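Side-chain contacts in uncharacterized protein (Helicobacter pylori, PDB 4O5J), which probably mediates attachment of the bacterium to host tissue by binding sialic acid-containing glycans through its extracellular adhesion domain: residues A[81-84]-A[85-89]; A[189-193]-A[194-198]. One frame throughout, in Å; residues are numbered along the deposited sequence.

In the fold
Both contacts are helix starts, met in series along the chain, neither nested nor crossed. After helix 57-76 and a short loop, interaction 1 opens helix 82-101 at residues 81-84 and 85-89. The chain then runs through helix 146-163 and the loop holding the Cys-174 to Cys-179 disulfide before interaction 2 opens helix 193-209. Each joins neighbouring residues and closes no long loop. Their centres lie about 12 Å apart, and they touch through Val-193, whose CG1 is 4.0 Å from Val-87 CG1 and 4.2 Å from Phe-84 CD1. Leu-173 and Leu-176 of the disulfide loop touch both, while helix 241-268 packs against both starts within the adhesion domain.

Interaction 1 of 2, residues A[81-84]-A[85-89]; sequences SPIF and NAVQA
The ring of Phe-84 and the carboxamide of Gln-88, one helical turn apart, run alongside each other in the same direction, with the ring and amide planes 75° apart. Gln-88 NE2 approaches the ring obliquely, 3.8 Å from Phe-84 CZ, and the aliphatic Gln-88 CG sits as close to Phe-84 CE2. Backbone N of Asn-85 also comes in obliquely, near CG and CD2, because chi1 of 179° sets the ring opposite its own nitrogen and beside the carbonyl carbon that bears Asn-85 N. The Phe-84 side chain also touches Thr-78 and Leu-173; Leu-173 also meets Gln-88, whose OE1 is hydrogen-bonded to Gln-163. The bend of the Gln-88 chain at chi2 (-66°) brings its amide back alongside the aromatic.

Ahead of this pair, Ser-81 is the N-cap of helix 82-101. Ser-81 OG accepts from Phe-84 N at 3.0 Å and is also bonded to Asn-74 O, whereas Ser-81 O takes Asn-85 N at 2.9 Å. On the helix 343-396 side, a water donates to Pro-82 O at 2.9 Å and accepts from Asn-85 ND2 at 2.8 Å; ND2 is further bonded to Glu-346 O. Val-87 CG2 rests 3.2 Å from Ile-83 O and 4.4 Å from Ile-83 CG2, continuing the apolar flank that faces helix 241-268.

Pro-82 has no N-H to offer, and the next two nitrogens are supplied from outside the regular ladder: Ile-83 N by Asn-74 OD1 and Phe-84 N by the serine hydroxyl. These two N-H groups of the helix start are thus met by side chains, and the capping couples helix 82-101 to the end of helix 57-76.

Interaction 2 of 2, residues A[189-193]-A[194-198]; sequences PNSTV and SNALN
Asn-195 reaches from the first turn of helix 193-209 to the loop residue Ser-191. Its ND2 donates to Ser-191 OG at 3.0 Å along a nearly straight N-H path (173°), with the hydroxyl oxygen lying in the plane of the amide. With CG opposite the backbone nitrogen of Asn-195 (chi1 174°), the side chain leaves the helix axis laterally, and its ND2 ends beside Ser-191 OG. In turn, Ser-191 OG donates to Thr-192 O, also at 3.0 Å. That carbonyl accepts Ala-196 N as well, the two donors arriving on opposite faces of its plane.

Tight packing lies on the inner side. Val-193 sits among Leu-176 and helix 82-101, and its carbonyl O takes Leu-197 N at 2.8 Å while Leu-197 CG presses to 3.3 Å from that oxygen. Ala-196 touches Leu-159, Ile-91 and Leu-173, and Leu-197 bears on helix 241-268.

The opposite character belongs to Ser-194, which is exposed; its CB lies 3.9 Å from Thr-192 OG1, and its side chain makes no hydrogen bond across the contact. Thr-192, partly exposed, is the N-cap. Thr-192 OG1, placed between its own backbone nitrogen and carbonyl carbon (chi1 63°), accepts Asn-195 N at 2.9 Å and lies 3.2 Å from Asn-195 CB, the two side chains crossing at about a right angle.

Asn-195 is therefore held at both ends, its backbone N by the threonine hydroxyl and its amide by the serine. Since Ser-191 OG accepts from the amide and donates to Thr-192 O, a directed relay of hydrogen bonds fixes the loop against the start of the helix.

Interaction 1 of 2, residues A[81-84]-A[85-89]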
ATOM      1  N   SER A  81       2.863  12.789  -3.331  1.00 50.99           N
ATOM      2  CA  SER A  81       1.843  12.072  -2.605  1.00 51.05           C
ATOM      3  C   SER A  81       2.238  10.646  -2.450  1.00 48.42           C
ATOM      4  O   SER A  81       2.292   9.903  -3.438  1.00 57.64           O
ATOM      5  CB  SER A  81       0.515  12.120  -3.374  1.00 46.29           C
ATOM      6  OG  SER A  81      -0.397  11.163  -2.885  1.00 51.12           O
ATOM      7  N   PRO A  82       2.490  10.229  -1.206  1.00 46.32           N
ATOM      8  CA  PRO A  82       2.859   8.827  -0.946  1.00 49.08           C
ATOM      9  C   PRO A  82       1.762   7.844  -1.379  1.00 43.03           C
ATOM     10  O   PRO A  82       2.081   6.815  -1.973  1.00 46.37           O
ATOM     11  CB  PRO A  82       3.079   8.773   0.580  1.00 43.04           C
ATOM     12  CG  PRO A  82       3.429  10.180   0.941  1.00 44.30           C
ATOM     13  CD  PRO A  82       2.627  11.083  -0.025  1.00 43.60           C
ATOM     14  N   ILE A  83       0.497   8.146  -1.112  1.00 43.67           N
ATOM     15  CA  ILE A  83      -0.572   7.241  -1.567  1.00 40.28           C
ATOM     16  C   ILE A  83      -0.684   7.224  -3.096  1.00 43.70           C
ATOM     17  O   ILE A  83      -0.962   6.179  -3.693  1.00 47.18           O
ATOM     18  CB  ILE A  83      -1.920   7.586  -0.917  1.00 41.28           C
ATOM     19  CG1 ILE A  83      -1.840   7.386   0.598  1.00 37.81           C
ATOM     20  CG2 ILE A  83      -3.067   6.734  -1.495  1.00 37.02           C
ATOM     21  CD1 ILE A  83      -1.269   5.983   0.965  1.00 41.93           C
ATOM     22  N   PHE A  84      -0.434   8.343  -3.757  1.00 43.46           N
ATOM     23  CA  PHE A  84      -0.546   8.357  -5.204  1.00 38.67           C
ATOM     24  C   PHE A  84       0.568   7.498  -5.766  1.00 44.40           C
ATOM     25  O   PHE A  84       0.375   6.702  -6.708  1.00 42.70           O
ATOM     26  CB  PHE A  84      -0.414   9.782  -5.765  1.00 43.01           C
ATOM     27  CG  PHE A  84      -0.500   9.840  -7.262  1.00 48.17           C
ATOM     28  CD1 PHE A  84      -1.747   9.953  -7.912  1.00 55.29           C
ATOM     29  CD2 PHE A  84       0.658   9.764  -8.040  1.00 46.28           C
ATOM     30  CE1 PHE A  84      -1.819   9.984  -9.317  1.00 47.72           C
ATOM     31  CE2 PHE A  84       0.605   9.805  -9.425  1.00 48.27           C
ATOM     32  CZ  PHE A  84      -0.646   9.925 -10.073  1.00 50.54           C
ATOM     33  N   ASN A  85       1.763   7.664  -5.205  1.00 40.56           N
ATOM     34  CA  ASN A  85       2.903   6.874  -5.617  1.00 42.18           C
ATOM     35  C   ASN A  85       2.621   5.355  -5.364  1.00 42.13           C
ATOM     36  O   ASN A  85       2.965   4.497  -6.184  1.00 43.01           O
ATOM     37  CB  ASN A  85       4.175   7.304  -4.919  1.00 36.70           C
ATOM     38  CG  ASN A  85       5.298   6.302  -5.221  1.00 46.94           C
ATOM     39  OD1 ASN A  85       5.895   6.299  -6.310  1.00 46.06           O
ATOM     40  ND2 ASN A  85       5.529   5.363  -4.283  1.00 48.34           N
ATOM     41  N   ALA A  86       1.997   5.043  -4.227  1.00 40.69           N
ATOM     42  CA  ALA A  86       1.638   3.657  -3.929  1.00 43.12           C
ATOM     43  C   ALA A  86       0.678   3.141  -5.026  1.00 43.67           C
ATOM     44  O   ALA A  86       0.827   2.023  -5.531  1.00 42.63           O
ATOM     45  CB  ALA A  86       0.993   3.568  -2.558  1.00 37.43           C
ATOM     46  N   VAL A  87      -0.331   3.950  -5.387  1.00 41.02           N
ATOM     47  CA  VAL A  87      -1.236   3.567  -6.445  1.00 37.90           C
ATOM     48  C   VAL A  87      -0.491   3.265  -7.752  1.00 41.65           C
ATOM     49  O   VAL A  87      -0.774   2.261  -8.413  1.00 41.44           O
ATOM     50  CB  VAL A  87      -2.297   4.672  -6.710  1.00 38.90           C
ATOM     51  CG1 VAL A  87      -3.118   4.348  -7.940  1.00 37.57           C
ATOM     52  CG2 VAL A  87      -3.194   4.844  -5.489  1.00 39.59           C
ATOM     53  N   GLN A  88       0.450   4.117  -8.134  1.00 37.28           N
ATOM     54  CA  GLN A  88       1.253   3.887  -9.318  1.00 43.17           C
ATOM     55  C   GLN A  88       1.939   2.521  -9.263  1.00 44.08           C
ATOM     56  O   GLN A  88       1.908   1.743 -10.256  1.00 42.10           O
ATOM     57  CB  GLN A  88       2.305   4.973  -9.512  1.00 44.13           C
ATOM     58  CG  GLN A  88       1.779   6.269 -10.129  1.00 52.27           C
ATOM     59  CD  GLN A  88       1.289   6.094 -11.593  1.00 72.97           C
ATOM     60  OE1 GLN A  88       1.316   4.993 -12.205  1.00 70.37           O
ATOM     61  NE2 GLN A  88       0.862   7.198 -12.172  1.00 90.91           N
ATOM     62  N   ALA A  89       2.549   2.213  -8.135  1.00 40.31           N
ATOM     63  CA  ALA A  89       3.251   0.914  -7.974  1.00 38.63           C
ATOM     64  C   ALA A  89       2.282  -0.252  -8.135  1.00 36.51           C
ATOM     65  O   ALA A  89       2.554  -1.213  -8.875  1.00 37.67           O
ATOM     66  CB  ALA A  89       3.943   0.828  -6.606  1.00 36.05           C
TER
HETATM   67  O   HOH W   1       4.781   5.937  -1.641  1.00 43.31           O

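Interaction 2 of 2, residues A[189-193]-A[194-198]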
ATOM      1  N   PRO A 189      -4.933  14.469 -17.361  1.00 85.80           N
ATOM      2  CA  PRO A 189      -5.248  13.071 -16.930  1.00 78.04           C
ATOM      3  C   PRO A 189      -6.763  12.894 -16.685  1.00 73.60           C
ATOM      4  O   PRO A 189      -7.370  13.782 -16.097  1.00 64.08           O
ATOM      5  CB  PRO A 189      -4.449  12.915 -15.612  1.00 68.33           C
ATOM      6  CG  PRO A 189      -4.066  14.290 -15.221  1.00 67.81           C
ATOM      7  CD  PRO A 189      -3.900  15.063 -16.499  1.00 79.10           C
ATOM      8  N   ASN A 190      -7.395  11.805 -17.120  1.00 62.06           N
ATOM      9  CA  ASN A 190      -8.848  11.779 -16.991  1.00 55.61           C
ATOM     10  C   ASN A 190      -9.365  10.537 -16.263  1.00 53.08           C
ATOM     11  O   ASN A 190     -10.515  10.205 -16.372  1.00 59.81           O
ATOM     12  CB  ASN A 190      -9.505  12.044 -18.378  1.00 49.36           C
ATOM     13  CG  ASN A 190      -9.203  10.962 -19.352  1.00 59.52           C
ATOM     14  OD1 ASN A 190      -8.909   9.831 -18.982  1.00 55.66           O
ATOM     15  ND2 ASN A 190      -9.261  11.304 -20.622  1.00 67.90           N
ATOM     16  N   SER A 191      -8.514   9.857 -15.491  1.00 50.36           N
ATOM     17  CA  SER A 191      -8.983   8.722 -14.672  1.00 44.77           C
ATOM     18  C   SER A 191      -8.706   8.952 -13.210  1.00 47.41           C
ATOM     19  O   SER A 191      -7.631   9.417 -12.864  1.00 50.65           O
ATOM     20  CB  SER A 191      -8.348   7.424 -15.149  1.00 46.05           C
ATOM     21  OG  SER A 191      -8.573   6.366 -14.217  1.00 46.75           O
ATOM     22  N   THR A 192      -9.681   8.675 -12.358  1.00 49.12           N
ATOM     23  CA  THR A 192      -9.452   8.775 -10.922  1.00 46.75           C
ATOM     24  C   THR A 192      -8.647   7.526 -10.489  1.00 46.89           C
ATOM     25  O   THR A 192      -8.643   6.488 -11.216  1.00 48.85           O
ATOM     26  CB  THR A 192     -10.742   8.794 -10.132  1.00 46.39           C
ATOM     27  OG1 THR A 192     -11.432   7.553 -10.335  1.00 48.92           O
ATOM     28  CG2 THR A 192     -11.677  10.001 -10.553  1.00 42.61           C
ATOM     29  N   VAL A 193      -7.975   7.613  -9.333  1.00 43.42           N
ATOM     30  CA  VAL A 193      -7.278   6.430  -8.821  1.00 39.83           C
ATOM     31  C   VAL A 193      -8.319   5.398  -8.409  1.00 40.77           C
ATOM     32  O   VAL A 193      -8.054   4.209  -8.510  1.00 48.17           O
ATOM     33  CB  VAL A 193      -6.349   6.711  -7.631  1.00 41.55           C
ATOM     34  CG1 VAL A 193      -5.264   7.700  -7.989  1.00 42.10           C
ATOM     35  CG2 VAL A 193      -7.137   7.273  -6.585  1.00 53.21           C
ATOM     36  N   SER A 194      -9.521   5.839  -7.961  1.00 45.45           N
ATOM     37  CA  SER A 194     -10.556   4.860  -7.583  1.00 40.63           C
ATOM     38  C   SER A 194     -11.000   4.067  -8.787  1.00 42.73           C
ATOM     39  O   SER A 194     -11.285   2.875  -8.688  1.00 50.11           O
ATOM     40  CB  SER A 194     -11.753   5.506  -6.974  1.00 43.14           C
ATOM     41  OG  SER A 194     -11.268   6.056  -5.760  1.00 55.61           O
ATOM     42  N   ASN A 195     -11.085   4.722  -9.936  1.00 43.83           N
ATOM     43  CA  ASN A 195     -11.490   4.018 -11.176  1.00 40.65           C
ATOM     44  C   ASN A 195     -10.412   2.976 -11.525  1.00 39.90           C
ATOM     45  O   ASN A 195     -10.716   1.840 -11.831  1.00 42.61           O
ATOM     46  CB  ASN A 195     -11.607   5.045 -12.311  1.00 43.79           C
ATOM     47  CG  ASN A 195     -11.871   4.404 -13.631  1.00 50.29           C
ATOM     48  OD1 ASN A 195     -12.810   3.640 -13.732  1.00 54.30           O
ATOM     49  ND2 ASN A 195     -11.028   4.633 -14.622  1.00 48.17           N
ATOM     50  N   ALA A 196      -9.145   3.363 -11.429  1.00 34.94           N
ATOM     51  CA  ALA A 196      -8.050   2.423 -11.753  1.00 38.11           C
ATOM     52  C   ALA A 196      -8.048   1.247 -10.744  1.00 38.05           C
ATOM     53  O   ALA A 196      -7.980   0.072 -11.165  1.00 37.60           O
ATOM     54  CB  ALA A 196      -6.736   3.164 -11.758  1.00 38.67           C
ATOM     55  N   LEU A 197      -8.152   1.544  -9.449  1.00 36.45           N
ATOM     56  CA  LEU A 197      -8.170   0.481  -8.434  1.00 36.27           C
ATOM     57  C   LEU A 197      -9.337  -0.466  -8.673  1.00 37.48           C
ATOM     58  O   LEU A 197      -9.214  -1.690  -8.537  1.00 43.48           O
ATOM     59  CB  LEU A 197      -8.193   1.026  -7.024  1.00 37.58           C
ATOM     60  CG  LEU A 197      -6.880   1.744  -6.685  1.00 38.81           C
ATOM     61  CD1 LEU A 197      -7.007   2.420  -5.348  1.00 37.78           C
ATOM     62  CD2 LEU A 197      -5.713   0.748  -6.688  1.00 37.88           C
ATOM     63  N   ASN A 198     -10.500   0.100  -9.060  1.00 33.31           N
ATOM     64  CA  ASN A 198     -11.662  -0.729  -9.314  1.00 31.77           C
ATOM     65  C   ASN A 198     -11.454  -1.678 -10.535  1.00 36.14           C
ATOM     66  O   ASN A 198     -11.839  -2.829 -10.502  1.00 37.33           O
ATOM     67  CB  ASN A 198     -12.880   0.193  -9.563  1.00 39.18           C
ATOM     68  CG  ASN A 198     -14.100  -0.617  -9.932  1.00 50.97           C
ATOM     69  OD1 ASN A 198     -14.467  -0.682 -11.066  1.00 74.60           O
ATOM     70  ND2 ASN A 198     -14.667  -1.285  -8.992  1.00 65.33           N
TER